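Local atomic coordinates of polysaccharide deacetylase (Bacillus cereus, PDB entry 4HD5), a protein that binds a zinc ion and probably removes acetyl groups from a polysaccharide by hydrolysing carbon-nitrogen bonds other than peptide bonds. Residues L68-N73 and G123-G128; Y77-T82 and K108-K113. All coordinates share one frame; numbering follows the deposited sequence.

Interaction 1 of 2, residues L68-N73 and G123-G128; sequences LKDSLN and GMKEDG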
loop_
_atom_site.group_PDB
_atom_site.type_symbol
_atom_site.label_atom_id
_atom_site.label_comp_id
_atom_site.label_asym_id
_atom_site.label_seq_id
_atom_site.Cartn_x
_atom_site.Cartn_y
_atom_site.Cartn_z
ATOM N N LEU A 68 -19.555 8.643 -31.442
ATOM C CA LEU A 68 -19.248 7.705 -32.525
ATOM C C LEU A 68 -19.670 8.282 -33.877
ATOM O O LEU A 68 -20.718 8.922 -33.983
ATOM C CB LEU A 68 -19.954 6.365 -32.296
ATOM C CG LEU A 68 -19.518 5.556 -31.071
ATOM C CD1 LEU A 68 -20.347 4.286 -30.962
ATOM C CD2 LEU A 68 -18.033 5.226 -31.125
ATOM N N LYS A 69 -18.845 8.065 -34.900
ATOM C CA LYS A 69 -19.185 8.451 -36.274
ATOM C C LYS A 69 -19.743 7.263 -37.056
ATOM O O LYS A 69 -20.769 7.386 -37.720
ATOM C CB LYS A 69 -17.970 9.056 -36.996
ATOM C CG LYS A 69 -16.858 8.073 -37.361
ATOM C CD LYS A 69 -15.603 8.794 -37.827
ATOM C CE LYS A 69 -14.790 9.327 -36.657
ATOM N NZ LYS A 69 -13.806 10.356 -37.088
ATOM N N ASP A 70 -19.073 6.116 -36.964
ATOM C CA ASP A 70 -19.482 4.922 -37.698
ATOM C C ASP A 70 -20.720 4.293 -37.072
ATOM O O ASP A 70 -21.001 4.491 -35.892
ATOM C CB ASP A 70 -18.345 3.891 -37.751
ATOM C CG ASP A 70 -17.262 4.253 -38.761
ATOM O OD1 ASP A 70 -17.599 4.689 -39.884
ATOM O OD2 ASP A 70 -16.068 4.073 -38.441
ATOM N N SER A 71 -21.460 3.541 -37.880
ATOM C CA SER A 71 -22.615 2.797 -37.407
ATOM C C SER A 71 -22.156 1.377 -37.097
ATOM O O SER A 71 -21.529 0.732 -37.939
ATOM C CB SER A 71 -23.719 2.788 -38.468
ATOM O OG SER A 71 -24.893 2.173 -37.970
ATOM N N LEU A 72 -22.456 0.906 -35.887
ATOM C CA LEU A 72 -22.006 -0.404 -35.428
ATOM C C LEU A 72 -23.201 -1.234 -34.994
ATOM O O LEU A 72 -24.101 -0.718 -34.332
ATOM C CB LEU A 72 -21.059 -0.255 -34.231
ATOM C CG LEU A 72 -20.027 0.875 -34.210
ATOM C CD1 LEU A 72 -19.317 0.882 -32.862
ATOM C CD2 LEU A 72 -19.022 0.749 -35.346
ATOM N N ASN A 73 -23.207 -2.516 -35.346
ATOM C CA ASN A 73 -24.226 -3.423 -34.818
ATOM C C ASN A 73 -23.808 -4.026 -33.473
ATOM O O ASN A 73 -24.629 -4.612 -32.767
ATOM C CB ASN A 73 -24.649 -4.511 -35.830
ATOM C CG ASN A 73 -23.483 -5.123 -36.593
ATOM O OD1 ASN A 73 -22.393 -5.316 -36.055
ATOM N ND2 ASN A 73 -23.724 -5.450 -37.862
ATOM N N GLY A 123 -15.462 -2.019 -31.978
ATOM C CA GLY A 123 -16.790 -2.121 -32.589
ATOM C C GLY A 123 -16.775 -2.873 -33.906
ATOM O O GLY A 123 -15.793 -2.818 -34.646
ATOM N N MET A 124 -17.866 -3.582 -34.192
ATOM C CA MET A 124 -18.055 -4.219 -35.491
ATOM C C MET A 124 -18.979 -3.350 -36.342
ATOM O O MET A 124 -20.133 -3.120 -35.978
ATOM C CB MET A 124 -18.660 -5.613 -35.335
ATOM C CG MET A 124 -18.699 -6.406 -36.632
ATOM S SD MET A 124 -19.897 -7.745 -36.586
ATOM C CE MET A 124 -19.124 -8.858 -35.410
ATOM N N LYS A 125 -18.465 -2.880 -37.475
ATOM C CA LYS A 125 -19.235 -2.037 -38.385
ATOM C C LYS A 125 -20.258 -2.829 -39.205
ATOM O O LYS A 125 -20.289 -4.067 -39.176
ATOM C CB LYS A 125 -18.298 -1.287 -39.340
ATOM C CG LYS A 125 -17.427 -0.237 -38.677
ATOM C CD LYS A 125 -17.119 0.927 -39.613
ATOM C CE LYS A 125 -16.443 0.493 -40.907
ATOM N NZ LYS A 125 -15.140 -0.192 -40.670
ATOM N N GLU A 126 -21.069 -2.085 -39.957
ATOM C CA GLU A 126 -22.092 -2.646 -40.852
ATOM C C GLU A 126 -21.491 -3.366 -42.067
ATOM O O GLU A 126 -22.219 -4.028 -42.815
ATOM C CB GLU A 126 -23.022 -1.544 -41.391
ATOM C CG GLU A 126 -23.506 -0.477 -40.407
ATOM C CD GLU A 126 -24.760 -0.877 -39.656
ATOM O OE1 GLU A 126 -25.836 -0.315 -39.950
ATOM O OE2 GLU A 126 -24.664 -1.754 -38.776
ATOM N N ASP A 127 -20.188 -3.198 -42.295
ATOM C CA ASP A 127 -19.507 -3.840 -43.421
ATOM C C ASP A 127 -18.727 -5.108 -43.019
ATOM O O ASP A 127 -17.980 -5.662 -43.831
ATOM C CB ASP A 127 -18.598 -2.837 -44.149
ATOM C CG ASP A 127 -17.471 -2.303 -43.277
ATOM O OD1 ASP A 127 -17.343 -2.721 -42.106
ATOM O OD2 ASP A 127 -16.706 -1.454 -43.782
ATOM N N GLY A 128 -18.913 -5.563 -41.778
ATOM C CA GLY A 128 -18.301 -6.802 -41.297
ATOM C C GLY A 128 -16.951 -6.633 -40.618
ATOM O O GLY A 128 -16.479 -7.548 -39.947
#

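Interaction 2 of 2, residues Y77-T82 and K108-K113; sequences YKIWRT and KEFEGK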
loop_
_atom_site.group_PDB
_atom_site.type_symbol
_atom_site.label_atom_id
_atom_site.label_comp_id
_atom_site.label_asym_id
_atom_site.label_seq_id
_atom_site.Cartn_x
_atom_site.Cartn_y
_atom_site.Cartn_z
ATOM N N TYR A 77 -16.500 -4.372 -25.085
ATOM C CA TYR A 77 -15.618 -3.779 -24.093
ATOM C C TYR A 77 -14.758 -4.898 -23.526
ATOM O O TYR A 77 -15.287 -5.870 -22.995
ATOM C CB TYR A 77 -16.416 -3.154 -22.950
ATOM C CG TYR A 77 -17.346 -2.028 -23.348
ATOM C CD1 TYR A 77 -18.669 -2.285 -23.719
ATOM C CD2 TYR A 77 -16.916 -0.706 -23.327
ATOM C CE1 TYR A 77 -19.526 -1.255 -24.067
ATOM C CE2 TYR A 77 -17.766 0.329 -23.679
ATOM C CZ TYR A 77 -19.069 0.050 -24.046
ATOM O OH TYR A 77 -19.913 1.082 -24.389
ATOM N N LYS A 78 -13.442 -4.773 -23.663
ATOM C CA LYS A 78 -12.516 -5.674 -22.989
ATOM C C LYS A 78 -12.021 -4.948 -21.741
ATOM O O LYS A 78 -11.540 -3.816 -21.829
ATOM C CB LYS A 78 -11.355 -6.034 -23.912
ATOM C CG LYS A 78 -10.595 -7.284 -23.504
ATOM C CD LYS A 78 -9.847 -7.880 -24.688
ATOM C CE LYS A 78 -9.046 -9.111 -24.292
ATOM N NZ LYS A 78 -8.414 -9.776 -25.467
ATOM N N ILE A 79 -12.158 -5.604 -20.589
ATOM C CA ILE A 79 -11.866 -4.996 -19.292
ATOM C C ILE A 79 -10.953 -5.935 -18.517
ATOM O O ILE A 79 -11.244 -7.125 -18.378
ATOM C CB ILE A 79 -13.176 -4.714 -18.513
ATOM C CG1 ILE A 79 -14.126 -3.865 -19.376
ATOM C CG2 ILE A 79 -12.900 -4.022 -17.190
ATOM C CD1 ILE A 79 -15.383 -3.389 -18.677
ATOM N N TRP A 80 -9.827 -5.405 -18.038
ATOM C CA TRP A 80 -8.923 -6.173 -17.202
ATOM C C TRP A 80 -8.308 -5.305 -16.121
ATOM O O TRP A 80 -8.177 -4.093 -16.286
ATOM C CB TRP A 80 -7.835 -6.843 -18.044
ATOM C CG TRP A 80 -6.818 -5.912 -18.605
ATOM C CD1 TRP A 80 -5.592 -5.630 -18.082
ATOM C CD2 TRP A 80 -6.929 -5.143 -19.810
ATOM N NE1 TRP A 80 -4.932 -4.730 -18.881
ATOM C CE2 TRP A 80 -5.729 -4.416 -19.952
ATOM C CE3 TRP A 80 -7.926 -4.999 -20.782
ATOM C CZ2 TRP A 80 -5.497 -3.553 -21.028
ATOM C CZ3 TRP A 80 -7.696 -4.146 -21.854
ATOM C CH2 TRP A 80 -6.489 -3.430 -21.966
ATOM N N ARG A 81 -7.953 -5.938 -15.008
ATOM C CA ARG A 81 -7.201 -5.273 -13.951
ATOM C C ARG A 81 -5.722 -5.201 -14.312
ATOM O O ARG A 81 -5.115 -6.200 -14.725
ATOM C CB ARG A 81 -7.386 -5.997 -12.624
ATOM C CG ARG A 81 -8.803 -5.932 -12.086
ATOM C CD ARG A 81 -9.007 -6.901 -10.935
ATOM N NE ARG A 81 -8.349 -6.440 -9.707
ATOM C CZ ARG A 81 -7.277 -6.987 -9.129
ATOM N NH1 ARG A 81 -6.677 -8.055 -9.646
ATOM N NH2 ARG A 81 -6.800 -6.455 -8.013
ATOM N N THR A 82 -5.141 -4.018 -14.149
ATOM C CA THR A 82 -3.724 -3.810 -14.428
ATOM C C THR A 82 -2.864 -4.828 -13.676
ATOM O O THR A 82 -1.872 -5.324 -14.215
ATOM C CB THR A 82 -3.290 -2.379 -14.049
ATOM O OG1 THR A 82 -4.026 -1.433 -14.839
ATOM C CG2 THR A 82 -1.799 -2.172 -14.274
ATOM N N LYS A 108 -18.186 -7.647 -8.835
ATOM C CA LYS A 108 -18.522 -9.056 -8.580
ATOM C C LYS A 108 -18.098 -9.942 -9.758
ATOM O O LYS A 108 -17.816 -11.123 -9.574
ATOM C CB LYS A 108 -20.024 -9.235 -8.302
ATOM C CG LYS A 108 -20.910 -9.105 -9.535
ATOM C CD LYS A 108 -22.392 -9.044 -9.197
ATOM C CE LYS A 108 -23.213 -8.799 -10.457
ATOM N NZ LYS A 108 -24.684 -8.791 -10.213
ATOM N N GLU A 109 -18.058 -9.364 -10.957
ATOM C CA GLU A 109 -17.539 -10.038 -12.147
ATOM C C GLU A 109 -16.071 -10.463 -12.007
ATOM O O GLU A 109 -15.631 -11.407 -12.671
ATOM C CB GLU A 109 -17.675 -9.130 -13.372
ATOM C CG GLU A 109 -19.103 -8.767 -13.755
ATOM C CD GLU A 109 -19.942 -9.969 -14.135
ATOM O OE1 GLU A 109 -19.380 -10.947 -14.672
ATOM O OE2 GLU A 109 -21.166 -9.932 -13.892
ATOM N N PHE A 110 -15.316 -9.756 -11.164
ATOM C CA PHE A 110 -13.926 -10.091 -10.873
ATOM C C PHE A 110 -13.766 -10.555 -9.426
ATOM O O PHE A 110 -12.735 -10.310 -8.794
ATOM C CB PHE A 110 -13.023 -8.880 -11.152
ATOM C CG PHE A 110 -12.961 -8.495 -12.605
ATOM C CD1 PHE A 110 -14.016 -7.829 -13.205
ATOM C CD2 PHE A 110 -11.846 -8.801 -13.367
ATOM C CE1 PHE A 110 -13.960 -7.474 -14.542
ATOM C CE2 PHE A 110 -11.784 -8.453 -14.702
ATOM C CZ PHE A 110 -12.842 -7.783 -15.290
ATOM N N GLU A 111 -14.792 -11.236 -8.914
ATOM C CA GLU A 111 -14.806 -11.748 -7.539
ATOM C C GLU A 111 -14.548 -10.667 -6.497
ATOM O O GLU A 111 -13.908 -10.924 -5.478
ATOM C CB GLU A 111 -13.779 -12.880 -7.367
ATOM C CG GLU A 111 -13.879 -13.970 -8.412
ATOM C CD GLU A 111 -13.364 -15.326 -7.927
ATOM O OE1 GLU A 111 -12.543 -15.383 -6.990
ATOM O OE2 GLU A 111 -13.795 -16.345 -8.491
ATOM N N GLY A 112 -15.040 -9.457 -6.751
ATOM C CA GLY A 112 -14.895 -8.361 -5.798
ATOM C C GLY A 112 -13.493 -7.794 -5.693
ATOM O O GLY A 112 -13.183 -7.084 -4.737
ATOM N N LYS A 113 -12.635 -8.106 -6.664
ATOM C CA LYS A 113 -11.305 -7.525 -6.718
ATOM C C LYS A 113 -11.429 -6.080 -7.189
ATOM O O LYS A 113 -12.258 -5.761 -8.048
ATOM C CB LYS A 113 -10.400 -8.313 -7.657
ATOM C CG LYS A 113 -10.055 -9.711 -7.159
ATOM C CD LYS A 113 -9.421 -10.520 -8.277
ATOM C CE LYS A 113 -8.909 -11.857 -7.781
ATOM N NZ LYS A 113 -8.445 -12.679 -8.931
#

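Interaction 1 of 2, residues L68-N73 and G123-G128
Leu72 and Lys125 pair across two antiparallel strands at the far tip of a four-stranded sheet, where strand 72-81 begins and strand 115-125 ends. They form a non-hydrogen-bonded pair with CA atoms 4.4 Å apart, and their side chains diverge from it. Beside this pair, Asn73 N donates to Met124 O at 3.2 Å, and the same carbonyl receives a CA-H...O contact from Leu72 CA. On the other side the pairing fades: Glu126 N reaches Ser71 O only weakly, at 3.5 Å. Leu72 CD1 rests 3.9 Å from Gly123 CA, where the glycine has no side chain. The lysine chain, with CG anti to the carbonyl carbon (chi1 -68°), passes Leu72 CD2 with its CG and then meets Asp70 with CD rather than with its amine. NZ instead makes a long salt bridge to Asp127 OD1, inside the type I turn from Lys125 to Gly128 that leads toward strand 130-140. Leu133 and Ile131 of that strand touch Leu72 and Lys125 respectively. Ser71 OG bonds only weakly to Glu126 OE1, at 3.3 Å; its stronger polar partner is Lys97 NZ.

Interaction 2 of 2, residues Y77-T82 and K108-K113
Phe110 and Arg81 both have CG anti to the carbonyl carbon (chi1 -66° in each), continuing from CB atoms that already point toward the opposite segment, strand 72-81 for the phenylalanine and the loop between strands 103-106 and 115-125 for the arginine. The two side chains run antiparallel past one another, the guanidinium and ring planes 51° apart. Phe110 advances ring edge first: its CZ lies 3.5 Å from Ile79 O, which sits in the plane of the ring, and 4.2 Å from Ile79 CG2. Trp80 CA and Arg81 CD approach the ring obliquely, the latter 4.2 Å from Phe110 CD2. Farther out, Lys113 CB lies over one face of the arginine head group, 3.4 Å above its plane and offset toward the rim, with its nearest approach to Arg81 NE at 3.5 Å. The lysine chain crosses the arginine at about a right angle and runs extended beyond CG, leaving Lys113 NZ 5.0 Å from Arg81 NH1. Both contacting residues of the loop belong to one type I' turn, from Phe110 to Lys113, in which Lys113 N bonds to Phe110 O at 3.1 Å. Around them, Phe117 meets the Phe110 ring edge-to-face, and Lys90 makes a cation-pi contact with it. The connection thus folds against the face of the sheet that carries Ile79, Arg81 and Phe117. No hydrogen bond joins the two segments; Arg81 NH1 is held by Asp84 and by Asn197, which ties the strand's end to the deacetylase region, and NE by Arg114 O. The guanidinium therefore offers Lys113 a face while spending these N-H groups on others, and the carboxylate of Asp84 probably eases the nearness of two positive charges.

Both contacts belong to the mostly beta N-terminal region, away from the zinc site, and their centres are 26 Å apart. They share strand 72-81: interaction 1 lies at its beginning, pairing it with the end of strand 115-125, whereas interaction 2 uses its final residues and the loop that leads into that same neighbour. Both segments of interaction 2 fall between those of interaction 1 in sequence, so the order is 68-73, 77-82, 108-113, 123-128. Interaction 1 sits about 42 Å from the centre of the chain and interaction 2 about 20 Å, where Arg81 reaches Asn197 of the deacetylase region, so strand 72-81 spans from the outer tip toward the catalytic domain.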